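Regulator of chromosome condensation (PDB 3OF7) acts as the guanine nucleotide exchange factor for the yeast GTPases Gsp1 and Gsp2, binds chromatin, and supports RNA metabolism and nuclear export. Local coordinates at residues V345-D350 against R365-P370; T371-V376 against E419-I424. One frame throughout, in Å; residues are numbered along the deposited sequence.

Contact 1 (V345-D350 against R365-P370); sequences VGIPKD and RAVPLP
Val367 meets Ile347 and Val345 with methyl groups alone, a worked example of a contact between two segments that is made entirely by three aliphatic side chains. The interaction is apolar throughout. Ile347 and Val367 meet end to end: the terminal methyl CD1 of Ile347 sits 4.1 Å from Val367 CG1 and at the same separation from Val367 CG2, so it is seated evenly against the fork of the valine. Two torsions bring this about. In Val367, CG1 lies anti to the backbone N (chi1 179°), and CG2 falls beside that nitrogen, which presents both branches to the isoleucine; in Ile347, CD1 runs anti to CA (chi2 161°), carrying the methyl well clear of its own backbone. A second contact comes from Val345, whose CG2 stands 4.2 Å from Val367 CG2 and so meets one branch of the valine where Ile347 meets both. All three residues are buried, yet their spacing is that of light packing rather than tight interlock.

The polar bonding belongs to the surroundings. Val367 is tied through its backbone to Gly338, while the carbonyl O of Val345 is bonded to Ser336 OG. Just before Val367, the backbones of Arg365 and Ala366 are both bonded to Tyr357, forming a classic beta bulge, and Arg365 NE forms a salt bridge with Asp341 OD1.

The arrangement belongs to the sixth RCC1 repeat of a beta-propeller: the long connection between strands 334-337 and 370-372, neighbours in one four-stranded antiparallel blade, folds back on itself beyond the sheet.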
loop_
_atom_site.group_PDB
_atom_site.type_symbol
_atom_site.label_atom_id
_atom_site.label_comp_id
_atom_site.label_asym_id
_atom_site.label_seq_id
_atom_site.Cartn_x
_atom_site.Cartn_y
_atom_site.Cartn_z
ATOM N N VAL A 345 1.366 15.200 -4.041
ATOM C CA VAL A 345 0.914 15.670 -2.723
ATOM C C VAL A 345 -0.509 16.265 -2.712
ATOM O O VAL A 345 -1.098 16.436 -1.640
ATOM C CB VAL A 345 1.932 16.635 -2.054
ATOM C CG1 VAL A 345 3.211 15.872 -1.716
ATOM C CG2 VAL A 345 2.236 17.822 -2.965
ATOM N N GLY A 346 -1.048 16.571 -3.893
ATOM C CA GLY A 346 -2.452 16.980 -4.029
ATOM C C GLY A 346 -2.779 18.339 -3.436
ATOM O O GLY A 346 -3.902 18.557 -2.965
ATOM N N ILE A 347 -1.787 19.233 -3.442
ATOM C CA ILE A 347 -1.950 20.619 -2.981
ATOM C C ILE A 347 -1.995 21.541 -4.214
ATOM O O ILE A 347 -1.113 21.465 -5.076
ATOM C CB ILE A 347 -0.801 21.041 -2.018
ATOM C CG1 ILE A 347 -0.748 20.114 -0.793
ATOM C CG2 ILE A 347 -0.946 22.505 -1.592
ATOM C CD1 ILE A 347 0.564 20.140 -0.032
ATOM N N PRO A 348 -3.032 22.393 -4.323
ATOM C CA PRO A 348 -3.093 23.235 -5.519
ATOM C C PRO A 348 -2.065 24.368 -5.471
ATOM O O PRO A 348 -1.712 24.827 -4.385
ATOM C CB PRO A 348 -4.515 23.794 -5.485
ATOM C CG PRO A 348 -4.892 23.786 -4.045
ATOM C CD PRO A 348 -4.135 22.673 -3.382
ATOM N N LYS A 349 -1.601 24.796 -6.645
ATOM C CA LYS A 349 -0.545 25.814 -6.769
ATOM C C LYS A 349 -0.788 27.064 -5.907
ATOM O O LYS A 349 0.105 27.502 -5.177
ATOM C CB LYS A 349 -0.351 26.210 -8.239
ATOM C CG LYS A 349 0.740 27.259 -8.456
ATOM C CD LYS A 349 1.173 27.344 -9.908
ATOM C CE LYS A 349 2.403 28.238 -10.052
ATOM N NZ LYS A 349 2.895 28.264 -11.463
ATOM N N ASP A 350 -2.004 27.609 -5.974
ATOM C CA ASP A 350 -2.340 28.839 -5.248
ATOM C C ASP A 350 -2.462 28.675 -3.729
ATOM O O ASP A 350 -2.844 29.617 -3.036
ATOM C CB ASP A 350 -3.615 29.473 -5.821
ATOM C CG ASP A 350 -3.419 30.009 -7.230
ATOM N N ARG A 365 9.192 21.772 -6.564
ATOM C CA ARG A 365 9.374 20.325 -6.773
ATOM C C ARG A 365 8.835 19.476 -5.630
ATOM O O ARG A 365 8.558 18.290 -5.827
ATOM C CB ARG A 365 10.859 19.966 -6.949
ATOM C CG ARG A 365 11.635 20.735 -8.023
ATOM C CD ARG A 365 11.423 20.234 -9.457
ATOM N NE ARG A 365 11.360 18.772 -9.611
ATOM C CZ ARG A 365 12.388 17.955 -9.846
ATOM N NH1 ARG A 365 13.629 18.412 -9.939
ATOM N NH2 ARG A 365 12.172 16.652 -9.975
ATOM N N ALA A 366 8.722 20.062 -4.435
ATOM C CA ALA A 366 8.398 19.294 -3.227
ATOM C C ALA A 366 7.809 20.118 -2.076
ATOM O O ALA A 366 8.091 21.308 -1.936
ATOM C CB ALA A 366 9.631 18.507 -2.735
ATOM N N VAL A 367 7.005 19.455 -1.249
ATOM C CA VAL A 367 6.478 20.031 -0.003
ATOM C C VAL A 367 6.982 19.127 1.119
ATOM O O VAL A 367 6.428 18.048 1.347
ATOM C CB VAL A 367 4.925 20.104 -0.019
ATOM C CG1 VAL A 367 4.382 20.688 1.299
ATOM C CG2 VAL A 367 4.437 20.942 -1.204
ATOM N N PRO A 368 8.073 19.531 1.795
ATOM C CA PRO A 368 8.804 18.592 2.641
ATOM C C PRO A 368 8.315 18.440 4.082
ATOM O O PRO A 368 8.889 17.654 4.830
ATOM C CB PRO A 368 10.218 19.162 2.633
ATOM C CG PRO A 368 9.999 20.629 2.537
ATOM C CD PRO A 368 8.778 20.825 1.686
ATOM N N LEU A 369 7.304 19.205 4.478
ATOM C CA LEU A 369 6.680 19.023 5.790
ATOM C C LEU A 369 5.235 18.604 5.583
ATOM O O LEU A 369 4.602 19.066 4.636
ATOM C CB LEU A 369 6.705 20.322 6.603
ATOM C CG LEU A 369 8.024 21.013 6.936
ATOM C CD1 LEU A 369 7.708 22.326 7.667
ATOM C CD2 LEU A 369 8.954 20.120 7.758
ATOM N N PRO A 370 4.706 17.730 6.465
ATOM C CA PRO A 370 3.309 17.306 6.370
ATOM C C PRO A 370 2.404 18.528 6.351
ATOM O O PRO A 370 2.515 19.390 7.227
ATOM C CB PRO A 370 3.095 16.504 7.658
ATOM C CG PRO A 370 4.424 16.036 8.038
ATOM C CD PRO A 370 5.403 17.079 7.589
#

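Contact 2 (T371-V376 against E419-I424); sequences TKLNNV and EVPTRI
Neighbouring blades of the RCC1 beta-propeller meet here, the chain leaving strand 370-372 of repeat 6 packing against strand 421-423 of repeat 7. Each strand is the last of the four in its antiparallel sheet, and the contact is made by side chains, centred on the ring of Pro421. Its CG takes a methyl from each of two residues: Leu373 CD1 approaches to 3.7 Å, and Val376 CG1 lies 3.8 Å from the same Pro421 CG. Seen from Pro421 CG, the methyls Leu373 CD1 and Val376 CG1 lie almost at right angles to each other, so the ring's outer end fits the notch they form. Leu373 places its CG beside its own backbone N (chi1 -63°) and extends CD1 onward to the proline. Val376 CG1 also lies over Pro421 CB, at 4.0 Å. An alanine in place of Pro421 would lack CG and CD, and is likely to open a gap beside Leu373 CD1 and leave Val376 with a much smaller surface to rest on. Pro421 further touches Trp401 within its own blade. A water 2.8 Å from Pro421 O is also within bonding range of Asn375 O, although other acceptors compete for its protons. At the corner of the strand, Thr422 OG1 donates to Val420 O at 2.7 Å, approaching from above the carbonyl plane, 35° out of it.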
loop_
_atom_site.group_PDB
_atom_site.type_symbol
_atom_site.label_atom_id
_atom_site.label_comp_id
_atom_site.label_asym_id
_atom_site.label_seq_id
_atom_site.Cartn_x
_atom_site.Cartn_y
_atom_site.Cartn_z
ATOM N N THR A 371 1.540 18.609 5.344
ATOM C CA THR A 371 0.721 19.792 5.107
ATOM C C THR A 371 -0.732 19.359 4.951
ATOM O O THR A 371 -1.048 18.504 4.123
ATOM C CB THR A 371 1.215 20.570 3.862
ATOM O OG1 THR A 371 2.615 20.848 4.003
ATOM C CG2 THR A 371 0.452 21.886 3.673
ATOM N N LYS A 372 -1.612 19.944 5.760
ATOM C CA LYS A 372 -3.026 19.574 5.741
ATOM C C LYS A 372 -3.690 19.982 4.432
ATOM O O LYS A 372 -3.512 21.106 3.966
ATOM C CB LYS A 372 -3.776 20.184 6.939
ATOM C CG LYS A 372 -5.264 19.813 6.991
ATOM C CD LYS A 372 -5.882 20.025 8.377
ATOM C CE LYS A 372 -6.477 21.414 8.547
ATOM N NZ LYS A 372 -7.239 21.532 9.848
ATOM N N LEU A 373 -4.438 19.056 3.830
ATOM C CA LEU A 373 -5.190 19.351 2.620
ATOM C C LEU A 373 -6.485 20.071 2.973
ATOM O O LEU A 373 -7.168 19.707 3.931
ATOM C CB LEU A 373 -5.495 18.078 1.818
ATOM C CG LEU A 373 -4.341 17.261 1.239
ATOM C CD1 LEU A 373 -4.867 16.276 0.193
ATOM C CD2 LEU A 373 -3.292 18.163 0.615
ATOM N N ASN A 374 -6.810 21.087 2.184
ATOM C CA ASN A 374 -8.010 21.881 2.401
ATOM C C ASN A 374 -8.991 21.695 1.266
ATOM O O ASN A 374 -8.621 21.201 0.197
ATOM C CB ASN A 374 -7.638 23.355 2.573
ATOM C CG ASN A 374 -6.877 23.611 3.859
ATOM O OD1 ASN A 374 -5.810 24.223 3.850
ATOM N ND2 ASN A 374 -7.418 23.129 4.975
ATOM N N ASN A 375 -10.246 22.080 1.502
ATOM C CA ASN A 375 -11.297 21.959 0.492
ATOM C C ASN A 375 -11.461 20.513 0.004
ATOM O O ASN A 375 -11.582 20.245 -1.196
ATOM C CB ASN A 375 -11.053 22.938 -0.669
ATOM C CG ASN A 375 -10.861 24.374 -0.193
ATOM O OD1 ASN A 375 -9.875 25.026 -0.538
ATOM N ND2 ASN A 375 -11.799 24.866 0.614
ATOM N N VAL A 376 -11.441 19.587 0.961
ATOM C CA VAL A 376 -11.664 18.166 0.699
ATOM C C VAL A 376 -12.645 17.641 1.738
ATOM O O VAL A 376 -12.763 18.219 2.821
ATOM C CB VAL A 376 -10.345 17.338 0.781
ATOM C CG1 VAL A 376 -9.404 17.682 -0.376
ATOM C CG2 VAL A 376 -9.644 17.531 2.132
ATOM N N GLU A 419 -4.522 17.600 -9.949
ATOM C CA GLU A 419 -3.856 18.444 -8.949
ATOM C C GLU A 419 -4.303 18.257 -7.499
ATOM O O GLU A 419 -3.484 18.338 -6.581
ATOM C CB GLU A 419 -3.962 19.921 -9.344
ATOM C CG GLU A 419 -3.065 20.838 -8.528
ATOM C CD GLU A 419 -3.048 22.261 -9.063
ATOM O OE1 GLU A 419 -4.049 22.673 -9.684
ATOM O OE2 GLU A 419 -2.037 22.964 -8.858
ATOM N N VAL A 420 -5.599 18.045 -7.294
ATOM C CA VAL A 420 -6.165 17.921 -5.955
ATOM C C VAL A 420 -7.086 16.705 -5.923
ATOM O O VAL A 420 -7.515 16.244 -6.975
ATOM C CB VAL A 420 -6.973 19.188 -5.538
ATOM C CG1 VAL A 420 -6.041 20.387 -5.344
ATOM C CG2 VAL A 420 -8.075 19.510 -6.561
ATOM N N PRO A 421 -7.393 16.183 -4.717
ATOM C CA PRO A 421 -8.292 15.033 -4.610
ATOM C C PRO A 421 -9.620 15.282 -5.339
ATOM O O PRO A 421 -10.332 16.247 -5.043
ATOM C CB PRO A 421 -8.497 14.893 -3.103
ATOM C CG PRO A 421 -7.208 15.420 -2.529
ATOM C CD PRO A 421 -6.871 16.590 -3.397
ATOM N N THR A 422 -9.932 14.403 -6.284
ATOM C CA THR A 422 -11.049 14.598 -7.192
ATOM C C THR A 422 -11.960 13.377 -7.170
ATOM O O THR A 422 -11.516 12.231 -7.329
ATOM C CB THR A 422 -10.533 14.923 -8.618
ATOM O OG1 THR A 422 -9.728 16.110 -8.564
ATOM C CG2 THR A 422 -11.669 15.148 -9.597
ATOM N N ARG A 423 -13.243 13.643 -6.965
ATOM C CA ARG A 423 -14.267 12.602 -6.900
ATOM C C ARG A 423 -14.247 11.682 -8.115
ATOM O O ARG A 423 -14.226 12.147 -9.253
ATOM C CB ARG A 423 -15.634 13.278 -6.772
ATOM C CG ARG A 423 -16.828 12.359 -6.766
ATOM C CD ARG A 423 -18.079 13.215 -6.625
ATOM N NE ARG A 423 -19.303 12.429 -6.649
ATOM C CZ ARG A 423 -20.518 12.949 -6.790
ATOM N NH1 ARG A 423 -20.666 14.262 -6.928
ATOM N NH2 ARG A 423 -21.582 12.158 -6.792
ATOM N N ILE A 424 -14.236 10.375 -7.863
ATOM C CA ILE A 424 -14.421 9.392 -8.921
ATOM C C ILE A 424 -15.927 9.136 -9.043
ATOM O O ILE A 424 -16.562 8.609 -8.117
ATOM C CB ILE A 424 -13.672 8.073 -8.646
ATOM C CG1 ILE A 424 -12.156 8.333 -8.520
ATOM C CG2 ILE A 424 -13.958 7.065 -9.759
ATOM C CD1 ILE A 424 -11.345 7.152 -7.971
HETATM O O HOH W 1 -10.108 18.555 -3.543
#

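Read from the N terminus, the chain leaves strand 334-337, passes through 345-350 and turns through the hairpin of strands 357-358 and 364-368, and contact 1 closes the loop on the second of these. Contact 2 opens immediately afterwards, at 371-376, and closes only once three strands of the next blade have been laid down. The two are in series, neither enclosing nor crossing the other, yet their centres lie about 11 Å apart. They touch directly: Ile347 CG1 packs 3.5 Å from Leu373 CD2, Pro348 rests on Val420, and Lys349 N probably bonds to Glu419 OE2. The excursion of repeat 6 thus packs on the chain just past its blade's outer strand 370-372 and on repeat 7.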